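Local coordinates for protein putative aspartate aminotransferase (Thermus thermophilus, PDB 1IUG) that probably transfers amino groups between amino acids such as aspartate and 2-oxo acids, using a pyridoxal 5'-phosphate cofactor, at residues 267-273 with 341-345; 283-289 with 318-324. All coordinates share one frame; numbering follows the deposited sequence.

Contact 1: residues 267-273 with 341-345; sequences VGEEGGL and FREVL
V267 packs its CG1 methyl against both F341 and R342 and its CG2 against R342, where the end of helix 250-270 packs against the C-terminal helix 331-348. With CG1 anti to the backbone N (chi1 175°), that methyl sits 3.5 Å from F341 CD2 and also touches the CD methylene of R342, while CG2 lies over one face of the R342 guanidinium, 3.6 Å from NH1. The F341 ring reaches on to the backbone of G268, its CE2 3.7 Å from G268 N, and its CZ meets L273 CD1. One face of this ring carries L345 CD2, displaced toward the rim; the same methyl rests 3.6 Å from V267 O and 4.0 Å from G271 CA. A CB on G271 would collide with L345 CD2, so glycine lets the helix end come this close. The next residue, G272, turns the chain with positive phi in a Schellman motif, which brings L273 back to the apolar cluster. On the solvent-exposed side, R342, bent at chi2 and chi3, forms a salt bridge from NE to E270 OE2 at 2.9 Å; its hydrogen bond is weak (126° at the hydrogen), and the carboxylate and guanidinium planes stand 80° apart. Such a skewed ion pair at the surface probably adds less to the joining of the two helices than the buried packing of V267, L273, F341 and L345 beneath it.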
loop_
_atom_site.group_PDB
_atom_site.type_symbol
_atom_site.label_atom_id
_atom_site.label_comp_id
_atom_site.label_asym_id
_atom_site.label_seq_id
_atom_site.Cartn_x
_atom_site.Cartn_y
_atom_site.Cartn_z
ATOM N N VAL A 267 -36.069 -8.327 -4.216
ATOM C CA VAL A 267 -36.260 -9.566 -3.464
ATOM C C VAL A 267 -36.491 -9.303 -1.977
ATOM O O VAL A 267 -37.369 -9.912 -1.363
ATOM C CB VAL A 267 -35.048 -10.508 -3.633
ATOM C CG1 VAL A 267 -35.193 -11.734 -2.744
ATOM C CG2 VAL A 267 -34.910 -10.923 -5.089
ATOM N N GLY A 268 -35.697 -8.402 -1.404
ATOM C CA GLY A 268 -35.828 -8.077 0.006
ATOM C C GLY A 268 -37.151 -7.416 0.351
ATOM O O GLY A 268 -37.779 -7.761 1.353
ATOM N N GLU A 269 -37.579 -6.472 -0.485
ATOM C CA GLU A 269 -38.830 -5.756 -0.270
ATOM C C GLU A 269 -40.059 -6.657 -0.359
ATOM O O GLU A 269 -40.987 -6.513 0.435
ATOM C CB GLU A 269 -38.948 -4.582 -1.238
ATOM C CG GLU A 269 -37.936 -3.478 -0.961
ATOM C CD GLU A 269 -38.005 -2.337 -1.960
ATOM O OE1 GLU A 269 -38.260 -2.592 -3.160
ATOM O OE2 GLU A 269 -37.795 -1.179 -1.544
ATOM N N GLU A 270 -40.067 -7.586 -1.315
ATOM C CA GLU A 270 -41.194 -8.506 -1.446
ATOM C C GLU A 270 -41.206 -9.457 -0.244
ATOM O O GLU A 270 -42.247 -10.009 0.112
ATOM C CB GLU A 270 -41.123 -9.300 -2.757
ATOM C CG GLU A 270 -39.976 -10.293 -2.837
ATOM C CD GLU A 270 -40.119 -11.290 -3.979
ATOM O OE1 GLU A 270 -40.441 -10.872 -5.114
ATOM O OE2 GLU A 270 -39.898 -12.495 -3.735
ATOM N N GLY A 271 -40.042 -9.628 0.380
ATOM C CA GLY A 271 -39.927 -10.485 1.548
ATOM C C GLY A 271 -40.254 -9.746 2.836
ATOM O O GLY A 271 -40.124 -10.302 3.928
ATOM N N GLY A 272 -40.642 -8.478 2.710
ATOM C CA GLY A 272 -41.000 -7.680 3.869
ATOM C C GLY A 272 -39.889 -6.921 4.576
ATOM O O GLY A 272 -40.106 -6.411 5.676
ATOM N N LEU A 273 -38.710 -6.835 3.964
ATOM C CA LEU A 273 -37.592 -6.119 4.574
ATOM C C LEU A 273 -37.663 -4.634 4.254
ATOM O O LEU A 273 -38.182 -4.238 3.212
ATOM C CB LEU A 273 -36.251 -6.674 4.093
ATOM C CG LEU A 273 -35.986 -8.170 4.242
ATOM C CD1 LEU A 273 -34.550 -8.450 3.844
ATOM C CD2 LEU A 273 -36.237 -8.618 5.667
ATOM N N PHE A 341 -31.153 -15.561 -2.082
ATOM C CA PHE A 341 -31.714 -14.579 -1.169
ATOM C C PHE A 341 -33.150 -15.006 -0.840
ATOM O O PHE A 341 -33.562 -14.940 0.313
ATOM C CB PHE A 341 -31.663 -13.182 -1.808
ATOM C CG PHE A 341 -31.916 -12.050 -0.845
ATOM C CD1 PHE A 341 -31.931 -12.263 0.534
ATOM C CD2 PHE A 341 -32.156 -10.764 -1.323
ATOM C CE1 PHE A 341 -32.184 -11.218 1.418
ATOM C CE2 PHE A 341 -32.411 -9.708 -0.440
ATOM C CZ PHE A 341 -32.426 -9.940 0.932
ATOM N N ARG A 342 -33.880 -15.490 -1.848
ATOM C CA ARG A 342 -35.250 -15.969 -1.656
ATOM C C ARG A 342 -35.241 -17.067 -0.596
ATOM O O ARG A 342 -35.994 -17.011 0.369
ATOM C CB ARG A 342 -35.816 -16.588 -2.940
ATOM C CG ARG A 342 -36.073 -15.655 -4.107
ATOM C CD ARG A 342 -37.072 -14.566 -3.769
ATOM N NE ARG A 342 -37.902 -14.159 -4.910
ATOM C CZ ARG A 342 -37.461 -13.881 -6.137
ATOM N NH1 ARG A 342 -36.171 -13.960 -6.442
ATOM N NH2 ARG A 342 -38.325 -13.503 -7.068
ATOM N N GLU A 343 -34.371 -18.057 -0.790
ATOM C CA GLU A 343 -34.254 -19.188 0.129
ATOM C C GLU A 343 -33.938 -18.792 1.567
ATOM O O GLU A 343 -34.503 -19.356 2.502
ATOM C CB GLU A 343 -33.211 -20.187 -0.381
ATOM C CG GLU A 343 -33.567 -20.805 -1.727
ATOM C CD GLU A 343 -32.644 -21.946 -2.135
ATOM O OE1 GLU A 343 -31.675 -22.237 -1.401
ATOM O OE2 GLU A 343 -32.899 -22.554 -3.199
ATOM N N VAL A 344 -33.029 -17.835 1.739
ATOM C CA VAL A 344 -32.652 -17.362 3.071
ATOM C C VAL A 344 -33.847 -16.689 3.746
ATOM O O VAL A 344 -34.036 -16.811 4.956
ATOM C CB VAL A 344 -31.461 -16.374 3.002
ATOM C CG1 VAL A 344 -31.202 -15.747 4.362
ATOM C CG2 VAL A 344 -30.216 -17.100 2.525
ATOM N N LEU A 345 -34.656 -15.998 2.946
ATOM C CA LEU A 345 -35.841 -15.309 3.437
ATOM C C LEU A 345 -36.908 -16.303 3.914
ATOM O O LEU A 345 -37.501 -16.120 4.977
ATOM C CB LEU A 345 -36.398 -14.390 2.343
ATOM C CG LEU A 345 -36.180 -12.880 2.496
ATOM C CD1 LEU A 345 -34.835 -12.573 3.120
ATOM C CD2 LEU A 345 -36.323 -12.200 1.148
#

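Contact 2: residues 283-289 with 318-324; sequences AVAAFYL and GKVFRLS
Two neighbouring antiparallel strands of the smaller mixed sheet, 285-288 and 320-323, make up this contact, and the second bears R322, the predicted substrate-binding arginine. A285 with L323 and F287 with F321 are the hydrogen-bonded pairs; A285 N reaches L323 O at 2.7 Å and F321 N reaches F287 O at 3.0 Å. Beyond one end of the strands a further backbone bond joins L289 N to K319 O; at the other, a separate side-chain hydrogen bond runs 2.6 Å from S324 OG to A283 O. F287 and F321 project from one face of the sheet. Their rings meet obliquely, planes 32° apart, and chi1 of 73° places F321 CG between its backbone N and carbonyl carbon, leaning the ring toward strand 285-288 so that CE2 lies 3.5 Å from F287 CB and CD2 lies 3.9 Å from L289 CD2. A serine at F321 would probably open a gap between F287 and L289 and deprive both of their shared apolar neighbour. From the other face, R322 runs its CG past A286 CB at 3.7 Å, and its NH2 bonds to G311 O. The small A286 flanks the aliphatic stem while outside bonds hold the guanidinium, consistent with a cationic group set in place to receive a substrate carboxylate.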
loop_
_atom_site.group_PDB
_atom_site.type_symbol
_atom_site.label_atom_id
_atom_site.label_comp_id
_atom_site.label_asym_id
_atom_site.label_seq_id
_atom_site.Cartn_x
_atom_site.Cartn_y
_atom_site.Cartn_z
ATOM N N ALA A 283 -23.908 0.389 -5.435
ATOM C CA ALA A 283 -22.806 -0.383 -4.857
ATOM C C ALA A 283 -23.179 -1.447 -3.834
ATOM O O ALA A 283 -22.441 -2.418 -3.655
ATOM C CB ALA A 283 -21.776 0.563 -4.250
ATOM N N VAL A 284 -24.310 -1.275 -3.161
ATOM C CA VAL A 284 -24.713 -2.224 -2.129
ATOM C C VAL A 284 -26.193 -2.093 -1.788
ATOM O O VAL A 284 -26.801 -1.047 -2.026
ATOM C CB VAL A 284 -23.852 -1.989 -0.841
ATOM C CG1 VAL A 284 -24.016 -0.560 -0.351
ATOM C CG2 VAL A 284 -24.205 -2.983 0.260
ATOM N N ALA A 285 -26.783 -3.185 -1.305
ATOM C CA ALA A 285 -28.184 -3.209 -0.888
ATOM C C ALA A 285 -28.197 -3.417 0.626
ATOM O O ALA A 285 -27.746 -4.454 1.126
ATOM C CB ALA A 285 -28.938 -4.336 -1.590
ATOM N N ALA A 286 -28.667 -2.408 1.355
ATOM C CA ALA A 286 -28.718 -2.471 2.812
ATOM C C ALA A 286 -30.140 -2.672 3.320
ATOM O O ALA A 286 -31.066 -1.983 2.888
ATOM C CB ALA A 286 -28.109 -1.209 3.410
ATOM N N PHE A 287 -30.301 -3.614 4.248
ATOM C CA PHE A 287 -31.610 -3.927 4.814
ATOM C C PHE A 287 -31.635 -3.920 6.334
ATOM O O PHE A 287 -30.653 -4.285 6.985
ATOM C CB PHE A 287 -32.076 -5.317 4.367
ATOM C CG PHE A 287 -32.257 -5.461 2.887
ATOM C CD1 PHE A 287 -31.326 -6.163 2.129
ATOM C CD2 PHE A 287 -33.366 -4.916 2.254
ATOM C CE1 PHE A 287 -31.498 -6.322 0.757
ATOM C CE2 PHE A 287 -33.550 -5.068 0.884
ATOM C CZ PHE A 287 -32.613 -5.773 0.131
ATOM N N TYR A 288 -32.771 -3.515 6.893
ATOM C CA TYR A 288 -32.955 -3.536 8.340
ATOM C C TYR A 288 -33.365 -4.970 8.668
ATOM O O TYR A 288 -34.172 -5.569 7.949
ATOM C CB TYR A 288 -34.076 -2.582 8.775
ATOM C CG TYR A 288 -33.647 -1.146 8.944
ATOM C CD1 TYR A 288 -34.080 -0.159 8.058
ATOM C CD2 TYR A 288 -32.812 -0.769 9.995
ATOM C CE1 TYR A 288 -33.693 1.171 8.214
ATOM C CE2 TYR A 288 -32.417 0.559 10.162
ATOM C CZ TYR A 288 -32.863 1.521 9.265
ATOM O OH TYR A 288 -32.472 2.831 9.418
ATOM N N LEU A 289 -32.768 -5.536 9.711
ATOM C CA LEU A 289 -33.094 -6.892 10.135
ATOM C C LEU A 289 -34.535 -6.953 10.635
ATOM O O LEU A 289 -35.015 -6.018 11.279
ATOM C CB LEU A 289 -32.155 -7.342 11.260
ATOM C CG LEU A 289 -30.760 -7.843 10.888
ATOM C CD1 LEU A 289 -29.914 -7.964 12.140
ATOM C CD2 LEU A 289 -30.860 -9.180 10.176
ATOM N N GLY A 318 -25.460 -4.729 14.376
ATOM C CA GLY A 318 -26.453 -5.667 14.870
ATOM C C GLY A 318 -27.884 -5.380 14.436
ATOM O O GLY A 318 -28.789 -6.161 14.733
ATOM N N LYS A 319 -28.089 -4.284 13.707
ATOM C CA LYS A 319 -29.419 -3.897 13.246
ATOM C C LYS A 319 -29.687 -4.151 11.757
ATOM O O LYS A 319 -30.846 -4.204 11.341
ATOM C CB LYS A 319 -29.667 -2.409 13.530
ATOM C CG LYS A 319 -29.765 -2.020 14.998
ATOM C CD LYS A 319 -30.908 -2.754 15.690
ATOM C CE LYS A 319 -31.052 -2.378 17.170
ATOM N NZ LYS A 319 -30.055 -1.373 17.648
ATOM N N VAL A 320 -28.630 -4.285 10.956
ATOM C CA VAL A 320 -28.786 -4.480 9.509
ATOM C C VAL A 320 -27.823 -5.486 8.867
ATOM O O VAL A 320 -26.913 -5.999 9.520
ATOM C CB VAL A 320 -28.592 -3.134 8.741
ATOM C CG1 VAL A 320 -29.533 -2.054 9.261
ATOM C CG2 VAL A 320 -27.141 -2.673 8.834
ATOM N N PHE A 321 -28.055 -5.766 7.583
ATOM C CA PHE A 321 -27.197 -6.662 6.818
ATOM C C PHE A 321 -27.020 -6.112 5.424
ATOM O O PHE A 321 -27.872 -5.349 4.958
ATOM C CB PHE A 321 -27.703 -8.096 6.804
ATOM C CG PHE A 321 -28.902 -8.376 5.966
ATOM C CD1 PHE A 321 -28.784 -8.961 4.712
ATOM C CD2 PHE A 321 -30.173 -8.113 6.464
ATOM C CE1 PHE A 321 -29.912 -9.285 3.966
ATOM C CE2 PHE A 321 -31.309 -8.433 5.728
ATOM C CZ PHE A 321 -31.177 -9.021 4.476
ATOM N N ARG A 322 -25.946 -6.466 4.729
ATOM C CA ARG A 322 -25.738 -5.931 3.409
ATOM C C ARG A 322 -25.250 -6.929 2.437
ATOM O O ARG A 322 -24.486 -7.846 2.719
ATOM C CB ARG A 322 -24.809 -4.730 3.453
ATOM C CG ARG A 322 -25.427 -3.559 4.208
ATOM C CD ARG A 322 -24.421 -2.460 4.415
ATOM N NE ARG A 322 -23.420 -2.879 5.379
ATOM C CZ ARG A 322 -22.108 -2.631 5.245
ATOM N NH1 ARG A 322 -21.668 -1.954 4.199
ATOM N NH2 ARG A 322 -21.264 -3.073 6.166
ATOM N N LEU A 323 -25.773 -6.691 1.268
ATOM C CA LEU A 323 -25.564 -7.511 0.117
ATOM C C LEU A 323 -25.022 -6.702 -1.022
ATOM O O LEU A 323 -25.428 -5.565 -1.243
ATOM C CB LEU A 323 -26.867 -8.195 -0.297
ATOM C CG LEU A 323 -27.468 -9.213 0.681
ATOM C CD1 LEU A 323 -28.803 -9.725 0.158
ATOM C CD2 LEU A 323 -26.511 -10.368 0.929
ATOM N N SER A 324 -24.077 -7.270 -1.768
ATOM C CA SER A 324 -23.506 -6.562 -2.912
ATOM C C SER A 324 -23.044 -7.433 -4.078
ATOM O O SER A 324 -22.290 -8.396 -3.903
ATOM C CB SER A 324 -22.344 -5.681 -2.453
ATOM O OG SER A 324 -21.812 -4.936 -3.535
#

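Overall arrangement
Contact 2 lies about 12 Å from contact 1, centre to centre, and its two strands fall in the chain between the segments of contact 1: helix 250-270 ends, strands 285-288 and 320-323 follow, and helix 331-348 comes last. The two contacts share one apolar core on a single face of the five-stranded sheet. L273 CD1 packs 3.5 Å from F321 CZ, and F341 CE2 lies 3.7 Å from both L323 CD1 and F287 CE1. The helix pair of contact 1 therefore backs the strands of contact 2, while R322 leaves from their opposite face. One side of the sheet is thus built into the hydrophobic core, and the other presents the predicted substrate-binding arginine.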